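Local coordinates for citrate lyase subunit beta-like protein (Mycobacterium tuberculosis H37Rv, PDB 6AQ4), which is a magnesium-dependent lyase-family enzyme that binds citramalyl-CoA and may play a role in fatty acid biosynthesis, at residues B[17-22]-B[217-222]; B[36-41]-B[68-73]; B[118-123]-B[144-149]. All coordinates share one frame; numbering follows the deposited sequence.

Contact 1: B[17-22]-B[217-222]; sequences GWLFCP and IHPSQI. With CQM (Citramalyl-CoA), chain L.
L19 and F20 on the strand 17-22 meet the turn 217-222 without a hydrogen bond between the two segments. L19 buries the most surface of the strand residues. Its CB is 4.4 Å from I222 CD1. CG stands anti to the backbone N (chi1 177°), which carries the two methyls over the backbone of the turn. CD1 then rests on the I217-H218 peptide, 3.5 Å from H218 N, while CD2 reaches the pyrrolidine of P219, 4.1 Å from its CB, and also approaches the adenine of citramalyl-CoA. Beyond L19, I222 points its CD1 at the carbonyl of G17. F20 CD2 and I217 CG2 touch obliquely at 4.0 Å, and C2P of the ligand sits over the centre of one face of the F20 ring.

The coenzyme does the polar joining. Its N6A donates to F20 O at 2.9 Å, and its amide N8P donates to I217 O at 2.6 Å, so one carbonyl from each segment holds the same ligand. H218 NE2 adds a bond to the phosphate oxygen O1A at 2.9 Å. That imidazole is fixed from its other nitrogen: S220 N donates to H218 ND1 at 3.0 Å, coming in 33° out of the ring plane. H218 and Q221 form a capping box at the start of helix 221-228: Q221 OE1 returns a weak bond from H218 N and also accepts I217 N (N-H...O angle 160°). P219 CD lies close to the adenine. The arrangement is that of the first strand of a TIM barrel meeting the loop after its last strand, 213-216, and building a coenzyme A site there.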
# COMPACT_ATOMS: atom_id res chain seq x y z
N GLY B 17 -23.12 3.49 11.97
CA GLY B 17 -23.23 2.23 12.69
C GLY B 17 -24.05 1.18 11.97
O GLY B 17 -25.26 1.06 12.21
N TRP B 18 -23.40 0.41 11.11
CA TRP B 18 -24.08 -0.69 10.41
C TRP B 18 -23.85 -2.03 11.11
O TRP B 18 -22.79 -2.28 11.71
CB TRP B 18 -23.67 -0.79 8.94
CG TRP B 18 -24.01 0.41 8.11
CD1 TRP B 18 -24.26 1.69 8.55
CD2 TRP B 18 -24.15 0.44 6.69
NE1 TRP B 18 -24.53 2.51 7.48
CE2 TRP B 18 -24.47 1.77 6.33
CE3 TRP B 18 -24.03 -0.52 5.68
CZ2 TRP B 18 -24.68 2.15 5.01
CZ3 TRP B 18 -24.24 -0.13 4.36
CH2 TRP B 18 -24.55 1.19 4.04
N LEU B 19 -24.85 -2.89 11.03
CA LEU B 19 -24.86 -4.15 11.76
C LEU B 19 -25.27 -5.29 10.83
O LEU B 19 -26.33 -5.26 10.20
CB LEU B 19 -25.82 -4.06 12.94
CG LEU B 19 -26.04 -5.31 13.80
CD1 LEU B 19 -24.71 -5.86 14.30
CD2 LEU B 19 -26.98 -5.01 14.97
N PHE B 20 -24.41 -6.30 10.76
CA PHE B 20 -24.75 -7.55 10.14
C PHE B 20 -25.75 -8.30 11.02
O PHE B 20 -25.60 -8.34 12.24
CB PHE B 20 -23.51 -8.41 10.02
CG PHE B 20 -22.76 -8.22 8.74
CD1 PHE B 20 -23.28 -8.68 7.53
CD2 PHE B 20 -21.51 -7.62 8.74
CE1 PHE B 20 -22.57 -8.53 6.35
CE2 PHE B 20 -20.80 -7.47 7.56
CZ PHE B 20 -21.33 -7.92 6.36
N CYS B 21 -26.75 -8.90 10.39
CA CYS B 21 -27.62 -9.86 11.03
C CYS B 21 -27.90 -11.00 10.04
O CYS B 21 -28.45 -10.77 8.97
CB CYS B 21 -28.93 -9.20 11.45
SG CYS B 21 -30.07 -10.34 12.27
N PRO B 22 -27.49 -12.23 10.37
CA PRO B 22 -27.78 -13.34 9.45
C PRO B 22 -29.28 -13.45 9.16
O PRO B 22 -30.10 -13.39 10.08
CB PRO B 22 -27.29 -14.57 10.22
CG PRO B 22 -26.20 -14.04 11.11
CD PRO B 22 -26.69 -12.67 11.52
N ILE B 217 -20.75 -6.47 13.94
CA ILE B 217 -21.29 -7.83 13.98
C ILE B 217 -22.00 -8.12 15.30
O ILE B 217 -22.55 -9.20 15.50
CB ILE B 217 -20.21 -8.88 13.65
CG1 ILE B 217 -18.91 -8.60 14.41
CG2 ILE B 217 -19.92 -8.88 12.13
CD1 ILE B 217 -18.91 -8.99 15.88
N HIS B 218 -22.00 -7.14 16.20
CA HIS B 218 -22.77 -7.27 17.44
C HIS B 218 -23.42 -5.92 17.77
O HIS B 218 -22.80 -4.88 17.58
CB HIS B 218 -21.88 -7.76 18.59
CG HIS B 218 -22.64 -8.24 19.78
ND1 HIS B 218 -22.97 -7.42 20.84
CD2 HIS B 218 -23.15 -9.46 20.09
CE1 HIS B 218 -23.64 -8.11 21.75
NE2 HIS B 218 -23.77 -9.35 21.31
N PRO B 219 -24.67 -5.94 18.25
CA PRO B 219 -25.33 -4.68 18.60
C PRO B 219 -24.58 -3.90 19.68
O PRO B 219 -24.59 -2.67 19.68
CB PRO B 219 -26.72 -5.12 19.09
CG PRO B 219 -26.58 -6.58 19.40
CD PRO B 219 -25.55 -7.10 18.45
N SER B 220 -23.91 -4.61 20.59
CA SER B 220 -23.14 -3.95 21.65
C SER B 220 -22.07 -3.03 21.07
O SER B 220 -21.61 -2.11 21.74
CB SER B 220 -22.47 -4.98 22.56
OG SER B 220 -21.49 -5.73 21.84
N GLN B 221 -21.67 -3.28 19.83
CA GLN B 221 -20.61 -2.48 19.20
C GLN B 221 -21.09 -1.14 18.64
O GLN B 221 -20.29 -0.23 18.45
CB GLN B 221 -19.94 -3.28 18.08
CG GLN B 221 -19.13 -4.48 18.56
CD GLN B 221 -18.58 -5.28 17.39
OE1 GLN B 221 -19.19 -5.34 16.33
NE2 GLN B 221 -17.41 -5.88 17.57
N ILE B 222 -22.39 -1.03 18.36
CA ILE B 222 -22.92 0.16 17.70
C ILE B 222 -22.64 1.45 18.49
O ILE B 222 -22.13 2.42 17.92
CB ILE B 222 -24.43 0.05 17.38
CG1 ILE B 222 -24.67 -0.98 16.27
CG2 ILE B 222 -24.98 1.39 16.96
CD1 ILE B 222 -23.90 -0.70 15.01
C2 CQM L . -16.46 -11.23 7.59
C4 CQM L . -14.64 -11.29 5.96
C6 CQM L . -16.23 -9.28 6.14
P2A CQM L . -25.12 -14.50 20.38
O5A CQM L . -26.62 -14.54 20.58
O4A CQM L . -24.51 -15.85 20.68
O3A CQM L . -24.43 -13.38 21.24
O6A CQM L . -24.81 -14.19 18.85
P1A CQM L . -25.15 -12.70 22.47
O1A CQM L . -24.20 -11.67 23.06
O2A CQM L . -25.52 -13.77 23.49
O5B CQM L . -26.45 -11.95 22.00
C5B CQM L . -27.22 -11.29 22.95
C4B CQM L . -28.34 -10.40 22.41
O4B CQM L . -27.87 -9.78 21.27
C3B CQM L . -29.48 -11.19 21.95
O3B CQM L . -30.63 -10.40 22.00
C2B CQM L . -29.14 -11.41 20.61
O2B CQM L . -30.17 -12.06 19.93
C1B CQM L . -28.64 -10.10 20.16
P3B CQM L . -31.59 -10.51 23.27
O7A CQM L . -32.85 -9.69 23.03
O8A CQM L . -30.87 -10.00 24.51
O9A CQM L . -31.95 -11.97 23.45
N9A CQM L . -27.80 -10.10 18.96
C4A CQM L . -28.13 -9.61 17.75
N3A CQM L . -29.22 -9.01 17.25
C2A CQM L . -29.26 -8.62 15.98
N1A CQM L . -28.22 -8.82 15.16
C6A CQM L . -27.10 -9.42 15.60
C5A CQM L . -27.04 -9.83 16.93
N7A CQM L . -26.08 -10.44 17.66
C8A CQM L . -26.55 -10.60 18.90
N6A CQM L . -25.95 -9.65 14.75
CBP CQM L . -23.27 -14.10 16.96
CCP CQM L . -23.51 -14.39 18.41
CDP CQM L . -23.71 -15.32 16.20
CEP CQM L . -21.76 -13.83 16.73
CAP CQM L . -24.11 -12.89 16.59
OAP CQM L . -23.62 -11.71 17.19
C9P CQM L . -24.13 -12.61 15.08
O9P CQM L . -24.74 -13.32 14.32
N8P CQM L . -23.40 -11.47 14.55
C7P CQM L . -23.42 -11.24 13.14
C6P CQM L . -22.87 -12.41 12.32
C5P CQM L . -22.71 -12.09 10.86
O5P CQM L . -23.59 -11.49 10.30
N4P CQM L . -21.52 -12.52 10.17
C3P CQM L . -21.32 -12.18 8.76
C2P CQM L . -20.53 -10.89 8.64
S1P CQM L . -18.82 -10.97 9.18
C1 CQM L . -17.90 -11.71 7.79
O2 CQM L . -18.42 -12.58 7.01
C3 CQM L . -16.08 -10.80 6.20
O7 CQM L . -16.95 -11.39 5.29
O3 CQM L . -14.37 -12.31 5.20
O4 CQM L . -13.68 -10.71 6.53

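Contact 2: B[36-41]-B[68-73]; sequences ADVVIL and RTVVRI. With CQM (Citramalyl-CoA), chain L.
V39, I40 and L41 run parallel to T69, V70 and V71, the two strands of a beta-alpha-beta unit linked through helix 52-61 in the TIM barrel; the directions of the strand segments differ by 23°. Backbone bonds come first. V39 N donates to R68 O at 2.9 Å and V70 N to V39 O at 2.9 Å; L41 N then donates to V70 O at 2.8 Å, more bent (132° at the hydrogen), and R72 N to L41 O at 2.7 Å.

Apolar contacts follow on both faces. On one, L41 CD1 lies across T69 CG2 at 3.6 Å, with V71 beside L41 CB. On the other, I40 and V70 are neighbours, both also touching M97 of strand 95-98, and I40 CG2 packs on R72 CB at 4.0 Å.

Side-chain polar bonds to the substrate come from R72, whose chain leads away from strand 38-41 and bends at chi3 (71°). NE forms a salt bridge with D42, which anchors the guanidinium from the protein side. Its two terminal nitrogens grip the substrate: NH1 donates to citramalyl-CoA O7 at 3.1 Å, and NH2 to the thioester oxygen O2, in the guanidinium plane, at 3.2 Å.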
# COMPACT_ATOMS: atom_id res chain seq x y z
N ALA B 36 -29.07 -0.36 15.23
CA ALA B 36 -28.11 0.15 14.25
C ALA B 36 -28.67 1.23 13.33
O ALA B 36 -29.89 1.39 13.21
CB ALA B 36 -27.57 -1.00 13.42
N ASP B 37 -27.78 1.96 12.67
CA ASP B 37 -28.18 2.99 11.72
C ASP B 37 -28.62 2.35 10.39
O ASP B 37 -29.55 2.82 9.74
CB ASP B 37 -27.05 4.01 11.51
CG ASP B 37 -26.67 4.76 12.82
OD1 ASP B 37 -27.52 5.50 13.37
OD2 ASP B 37 -25.52 4.61 13.28
N VAL B 38 -27.95 1.26 10.01
CA VAL B 38 -28.33 0.47 8.85
C VAL B 38 -28.05 -1.00 9.15
O VAL B 38 -27.05 -1.33 9.78
CB VAL B 38 -27.52 0.87 7.58
CG1 VAL B 38 -27.72 -0.16 6.46
CG2 VAL B 38 -27.89 2.26 7.11
N VAL B 39 -28.94 -1.88 8.71
CA VAL B 39 -28.76 -3.31 8.93
C VAL B 39 -28.42 -4.03 7.62
O VAL B 39 -29.02 -3.77 6.58
CB VAL B 39 -30.01 -3.96 9.54
CG1 VAL B 39 -29.94 -5.49 9.42
CG2 VAL B 39 -30.18 -3.52 10.98
N ILE B 40 -27.43 -4.91 7.68
CA ILE B 40 -27.10 -5.76 6.53
C ILE B 40 -27.61 -7.18 6.77
O ILE B 40 -26.97 -7.98 7.45
CB ILE B 40 -25.57 -5.82 6.29
CG1 ILE B 40 -24.98 -4.41 6.11
CG2 ILE B 40 -25.26 -6.68 5.07
CD1 ILE B 40 -23.45 -4.38 6.11
N LEU B 41 -28.79 -7.49 6.22
CA LEU B 41 -29.32 -8.85 6.27
C LEU B 41 -28.45 -9.75 5.42
O LEU B 41 -28.21 -9.46 4.24
CB LEU B 41 -30.76 -8.86 5.77
CG LEU B 41 -31.65 -7.99 6.65
CD1 LEU B 41 -33.08 -7.95 6.14
CD2 LEU B 41 -31.61 -8.51 8.08
N ARG B 68 -33.10 1.58 5.29
CA ARG B 68 -32.06 1.36 6.28
C ARG B 68 -31.62 -0.10 6.30
O ARG B 68 -31.17 -0.61 7.32
CB ARG B 68 -32.55 1.78 7.67
CG ARG B 68 -32.92 3.25 7.78
CD ARG B 68 -31.80 4.13 7.24
NE ARG B 68 -32.25 5.50 6.98
CZ ARG B 68 -31.64 6.35 6.16
NH1 ARG B 68 -30.55 5.98 5.50
NH2 ARG B 68 -32.12 7.58 5.99
N THR B 69 -31.73 -0.76 5.15
CA THR B 69 -31.45 -2.19 5.08
C THR B 69 -30.79 -2.57 3.75
O THR B 69 -31.30 -2.24 2.68
CB THR B 69 -32.73 -3.03 5.30
OG1 THR B 69 -33.34 -2.62 6.53
CG2 THR B 69 -32.41 -4.52 5.36
N VAL B 70 -29.64 -3.23 3.85
CA VAL B 70 -28.95 -3.77 2.69
C VAL B 70 -28.99 -5.29 2.82
O VAL B 70 -29.08 -5.82 3.93
CB VAL B 70 -27.49 -3.24 2.60
CG1 VAL B 70 -26.70 -3.99 1.53
CG2 VAL B 70 -27.48 -1.74 2.32
N VAL B 71 -28.95 -6.00 1.70
CA VAL B 71 -28.96 -7.46 1.76
C VAL B 71 -27.66 -8.00 1.19
O VAL B 71 -27.35 -7.76 0.02
CB VAL B 71 -30.13 -8.07 0.96
CG1 VAL B 71 -30.04 -9.59 0.96
CG2 VAL B 71 -31.47 -7.60 1.52
N ARG B 72 -26.87 -8.71 2.00
CA ARG B 72 -25.68 -9.34 1.42
C ARG B 72 -26.09 -10.63 0.73
O ARG B 72 -26.54 -11.58 1.37
CB ARG B 72 -24.58 -9.62 2.45
CG ARG B 72 -23.29 -10.10 1.75
CD ARG B 72 -22.05 -10.04 2.66
NE ARG B 72 -22.08 -11.05 3.71
CZ ARG B 72 -21.03 -11.41 4.43
NH1 ARG B 72 -19.85 -10.85 4.21
NH2 ARG B 72 -21.16 -12.35 5.37
N ILE B 73 -25.94 -10.65 -0.60
CA ILE B 73 -26.22 -11.85 -1.37
C ILE B 73 -24.94 -12.67 -1.48
O ILE B 73 -23.89 -12.29 -0.95
CB ILE B 73 -26.72 -11.49 -2.77
CG1 ILE B 73 -25.71 -10.60 -3.49
CG2 ILE B 73 -28.06 -10.78 -2.67
CD1 ILE B 73 -26.20 -10.15 -4.88
C2 CQM L . -16.46 -11.23 7.59
C4 CQM L . -14.64 -11.29 5.96
C6 CQM L . -16.23 -9.28 6.14
P2A CQM L . -25.12 -14.50 20.38
O5A CQM L . -26.62 -14.54 20.58
O4A CQM L . -24.51 -15.85 20.68
O3A CQM L . -24.43 -13.38 21.24
O6A CQM L . -24.81 -14.19 18.85
P1A CQM L . -25.15 -12.70 22.47
O1A CQM L . -24.20 -11.67 23.06
O2A CQM L . -25.52 -13.77 23.49
O5B CQM L . -26.45 -11.95 22.00
C5B CQM L . -27.22 -11.29 22.95
C4B CQM L . -28.34 -10.40 22.41
O4B CQM L . -27.87 -9.78 21.27
C3B CQM L . -29.48 -11.19 21.95
O3B CQM L . -30.63 -10.40 22.00
C2B CQM L . -29.14 -11.41 20.61
O2B CQM L . -30.17 -12.06 19.93
C1B CQM L . -28.64 -10.10 20.16
P3B CQM L . -31.59 -10.51 23.27
O7A CQM L . -32.85 -9.69 23.03
O8A CQM L . -30.87 -10.00 24.51
O9A CQM L . -31.95 -11.97 23.45
N9A CQM L . -27.80 -10.10 18.96
C4A CQM L . -28.13 -9.61 17.75
N3A CQM L . -29.22 -9.01 17.25
C2A CQM L . -29.26 -8.62 15.98
N1A CQM L . -28.22 -8.82 15.16
C6A CQM L . -27.10 -9.42 15.60
C5A CQM L . -27.04 -9.83 16.93
N7A CQM L . -26.08 -10.44 17.66
C8A CQM L . -26.55 -10.60 18.90
N6A CQM L . -25.95 -9.65 14.75
CBP CQM L . -23.27 -14.10 16.96
CCP CQM L . -23.51 -14.39 18.41
CDP CQM L . -23.71 -15.32 16.20
CEP CQM L . -21.76 -13.83 16.73
CAP CQM L . -24.11 -12.89 16.59
OAP CQM L . -23.62 -11.71 17.19
C9P CQM L . -24.13 -12.61 15.08
O9P CQM L . -24.74 -13.32 14.32
N8P CQM L . -23.40 -11.47 14.55
C7P CQM L . -23.42 -11.24 13.14
C6P CQM L . -22.87 -12.41 12.32
C5P CQM L . -22.71 -12.09 10.86
O5P CQM L . -23.59 -11.49 10.30
N4P CQM L . -21.52 -12.52 10.17
C3P CQM L . -21.32 -12.18 8.76
C2P CQM L . -20.53 -10.89 8.64
S1P CQM L . -18.82 -10.97 9.18
C1 CQM L . -17.90 -11.71 7.79
O2 CQM L . -18.42 -12.58 7.01
C3 CQM L . -16.08 -10.80 6.20
O7 CQM L . -16.95 -11.39 5.29
O3 CQM L . -14.37 -12.31 5.20
O4 CQM L . -13.68 -10.71 6.53

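Contact 3: B[118-123]-B[144-149]; sequences LVETAR and AEDLIA. With MG (magnesium ion), chain K; CQM (Citramalyl-CoA), chain L.
E120 turns CG between its backbone N and carbonyl carbon (chi1 44°) and then runs extended, while D146 swings its carboxylate round at chi1 -98°; the two side chains thus lie alongside, pointing the same way. They supply the two protein ligands of a magnesium site at the C-terminal mouth of the TIM barrel, one after strand 114-119 and the other near the start of helix 144-151.

The carboxylate planes stand 85° apart, and the magnesium bridges them: E120 OE1 and D146 OD2 each bind it at 2.2 Å. Citramalyl-CoA chelates the same ion through O7 and O3, and two waters complete an octahedron in which O7 is opposite D146 OD2. The helix start holds the substrate carboxylate with backbone amides, D146 N to O3 at 2.9 Å and E145 N to O4 at 2.9 Å. K100 binds both carboxylates, NZ to D146 OD2 and backbone N to E120 OE2, the non-coordinating oxygen.

L147 CD1 packs on the T121 backbone, 3.6 Å from its C, and P263 of a second subunit on D146. One magnesium-bound water donates to E120 OE2 at 2.6 Å; the other to the ligand's thioester oxygen O2 at 3.0 Å.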
# COMPACT_ATOMS: atom_id res chain seq x y z
N LEU B 118 -18.02 -5.82 -1.69
CA LEU B 118 -17.19 -6.23 -0.58
C LEU B 118 -15.97 -6.94 -1.15
O LEU B 118 -16.05 -8.10 -1.61
CB LEU B 118 -17.96 -7.14 0.38
CG LEU B 118 -17.20 -7.90 1.48
CD1 LEU B 118 -16.38 -6.96 2.38
CD2 LEU B 118 -18.16 -8.76 2.34
N VAL B 119 -14.85 -6.23 -1.14
CA VAL B 119 -13.59 -6.78 -1.62
C VAL B 119 -12.87 -7.48 -0.49
O VAL B 119 -12.59 -6.89 0.57
CB VAL B 119 -12.70 -5.66 -2.23
CG1 VAL B 119 -11.32 -6.20 -2.60
CG2 VAL B 119 -13.41 -5.07 -3.43
N GLU B 120 -12.55 -8.75 -0.71
CA GLU B 120 -12.03 -9.60 0.34
C GLU B 120 -11.23 -10.77 -0.25
O GLU B 120 -11.18 -11.85 0.32
CB GLU B 120 -13.18 -10.11 1.22
CG GLU B 120 -14.40 -10.58 0.40
CD GLU B 120 -15.52 -11.11 1.27
OE1 GLU B 120 -15.29 -11.19 2.50
OE2 GLU B 120 -16.61 -11.43 0.75
N THR B 121 -10.62 -10.54 -1.41
CA THR B 121 -9.73 -11.53 -2.02
C THR B 121 -8.63 -10.76 -2.75
O THR B 121 -8.79 -9.58 -3.04
CB THR B 121 -10.47 -12.42 -3.06
OG1 THR B 121 -10.83 -11.62 -4.18
CG2 THR B 121 -11.73 -13.04 -2.47
N ALA B 122 -7.51 -11.42 -3.02
CA ALA B 122 -6.40 -10.74 -3.69
C ALA B 122 -6.84 -10.23 -5.05
O ALA B 122 -6.51 -9.10 -5.45
CB ALA B 122 -5.21 -11.69 -3.84
N ARG B 123 -7.61 -11.05 -5.77
CA ARG B 123 -8.11 -10.62 -7.07
C ARG B 123 -8.94 -9.35 -6.96
O ARG B 123 -8.78 -8.43 -7.75
CB ARG B 123 -8.92 -11.73 -7.78
CG ARG B 123 -9.43 -11.30 -9.15
CD ARG B 123 -8.29 -11.04 -10.14
NE ARG B 123 -7.66 -12.29 -10.55
CZ ARG B 123 -7.92 -12.93 -11.69
NH1 ARG B 123 -8.79 -12.42 -12.55
NH2 ARG B 123 -7.30 -14.07 -11.98
N ALA B 144 -11.11 -8.63 5.77
CA ALA B 144 -9.78 -9.15 6.09
C ALA B 144 -9.72 -10.67 6.15
O ALA B 144 -8.66 -11.26 5.93
CB ALA B 144 -9.29 -8.58 7.44
N GLU B 145 -10.83 -11.32 6.51
CA GLU B 145 -10.75 -12.74 6.82
C GLU B 145 -10.80 -13.62 5.57
O GLU B 145 -10.00 -14.55 5.42
CB GLU B 145 -11.80 -13.14 7.87
CG GLU B 145 -11.76 -12.23 9.12
CD GLU B 145 -10.39 -12.19 9.81
OE1 GLU B 145 -9.72 -13.23 9.92
OE2 GLU B 145 -9.98 -11.09 10.27
N ASP B 146 -11.71 -13.32 4.66
CA ASP B 146 -11.67 -13.99 3.36
C ASP B 146 -10.40 -13.62 2.62
O ASP B 146 -9.89 -14.41 1.84
CB ASP B 146 -12.90 -13.65 2.53
CG ASP B 146 -13.97 -14.72 2.61
OD1 ASP B 146 -13.62 -15.92 2.56
OD2 ASP B 146 -15.15 -14.36 2.73
N LEU B 147 -9.89 -12.42 2.86
CA LEU B 147 -8.62 -12.03 2.24
C LEU B 147 -7.52 -13.01 2.64
O LEU B 147 -6.88 -13.61 1.78
CB LEU B 147 -8.22 -10.60 2.62
CG LEU B 147 -6.93 -10.10 1.96
CD1 LEU B 147 -7.04 -10.08 0.42
CD2 LEU B 147 -6.52 -8.73 2.53
N ILE B 148 -7.28 -13.14 3.94
CA ILE B 148 -6.26 -14.06 4.45
C ILE B 148 -6.58 -15.51 4.06
O ILE B 148 -5.68 -16.30 3.76
CB ILE B 148 -6.15 -13.94 5.98
CG1 ILE B 148 -5.61 -12.56 6.36
CG2 ILE B 148 -5.22 -15.01 6.55
CD1 ILE B 148 -4.16 -12.38 6.01
N ALA B 149 -7.86 -15.87 4.09
CA ALA B 149 -8.28 -17.22 3.72
C ALA B 149 -7.86 -17.52 2.29
O ALA B 149 -7.12 -18.46 2.03
CB ALA B 149 -9.79 -17.39 3.88
MG MG K . -16.11 -12.73 3.77
C2 CQM L . -16.46 -11.23 7.59
C4 CQM L . -14.64 -11.29 5.96
C6 CQM L . -16.23 -9.28 6.14
P2A CQM L . -25.12 -14.50 20.38
O5A CQM L . -26.62 -14.54 20.58
O4A CQM L . -24.51 -15.85 20.68
O3A CQM L . -24.43 -13.38 21.24
O6A CQM L . -24.81 -14.19 18.85
P1A CQM L . -25.15 -12.70 22.47
O1A CQM L . -24.20 -11.67 23.06
O2A CQM L . -25.52 -13.77 23.49
O5B CQM L . -26.45 -11.95 22.00
C5B CQM L . -27.22 -11.29 22.95
C4B CQM L . -28.34 -10.40 22.41
O4B CQM L . -27.87 -9.78 21.27
C3B CQM L . -29.48 -11.19 21.95
O3B CQM L . -30.63 -10.40 22.00
C2B CQM L . -29.14 -11.41 20.61
O2B CQM L . -30.17 -12.06 19.93
C1B CQM L . -28.64 -10.10 20.16
P3B CQM L . -31.59 -10.51 23.27
O7A CQM L . -32.85 -9.69 23.03
O8A CQM L . -30.87 -10.00 24.51
O9A CQM L . -31.95 -11.97 23.45
N9A CQM L . -27.80 -10.10 18.96
C4A CQM L . -28.13 -9.61 17.75
N3A CQM L . -29.22 -9.01 17.25
C2A CQM L . -29.26 -8.62 15.98
N1A CQM L . -28.22 -8.82 15.16
C6A CQM L . -27.10 -9.42 15.60
C5A CQM L . -27.04 -9.83 16.93
N7A CQM L . -26.08 -10.44 17.66
C8A CQM L . -26.55 -10.60 18.90
N6A CQM L . -25.95 -9.65 14.75
CBP CQM L . -23.27 -14.10 16.96
CCP CQM L . -23.51 -14.39 18.41
CDP CQM L . -23.71 -15.32 16.20
CEP CQM L . -21.76 -13.83 16.73
CAP CQM L . -24.11 -12.89 16.59
OAP CQM L . -23.62 -11.71 17.19
C9P CQM L . -24.13 -12.61 15.08
O9P CQM L . -24.74 -13.32 14.32
N8P CQM L . -23.40 -11.47 14.55
C7P CQM L . -23.42 -11.24 13.14
C6P CQM L . -22.87 -12.41 12.32
C5P CQM L . -22.71 -12.09 10.86
O5P CQM L . -23.59 -11.49 10.30
N4P CQM L . -21.52 -12.52 10.17
C3P CQM L . -21.32 -12.18 8.76
C2P CQM L . -20.53 -10.89 8.64
S1P CQM L . -18.82 -10.97 9.18
C1 CQM L . -17.90 -11.71 7.79
O2 CQM L . -18.42 -12.58 7.01
C3 CQM L . -16.08 -10.80 6.20
O7 CQM L . -16.95 -11.39 5.29
O3 CQM L . -14.37 -12.31 5.20
O4 CQM L . -13.68 -10.71 6.53
O HOH W 1 -17.96 -12.76 2.52
O HOH W 2 -16.98 -14.39 5.10

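All three contacts are buried and touch the same citramalyl-CoA: contact 1 holds the adenine, the pantetheine amide and a phosphate oxygen, while contacts 2 and 3 converge on the citramalyl end, sharing O7. Contacts 1 and 2 adjoin through neighbouring strands 17-22 and 38-42, with L19 O 2.8 Å from I40 N. Contact 3 reaches the same sheet and meets contact 2 where R72 NH1 approaches L118 CD2. The chemistry differs: contact 2 is mainly strand-to-strand hydrogen bonding, contact 1 is apolar packing bridged by the coenzyme, and contact 3 is metal coordination and helix-start amides. Contact 3 also involves a second subunit most, which touches contact 1 just at I217 and leaves contact 2 untouched.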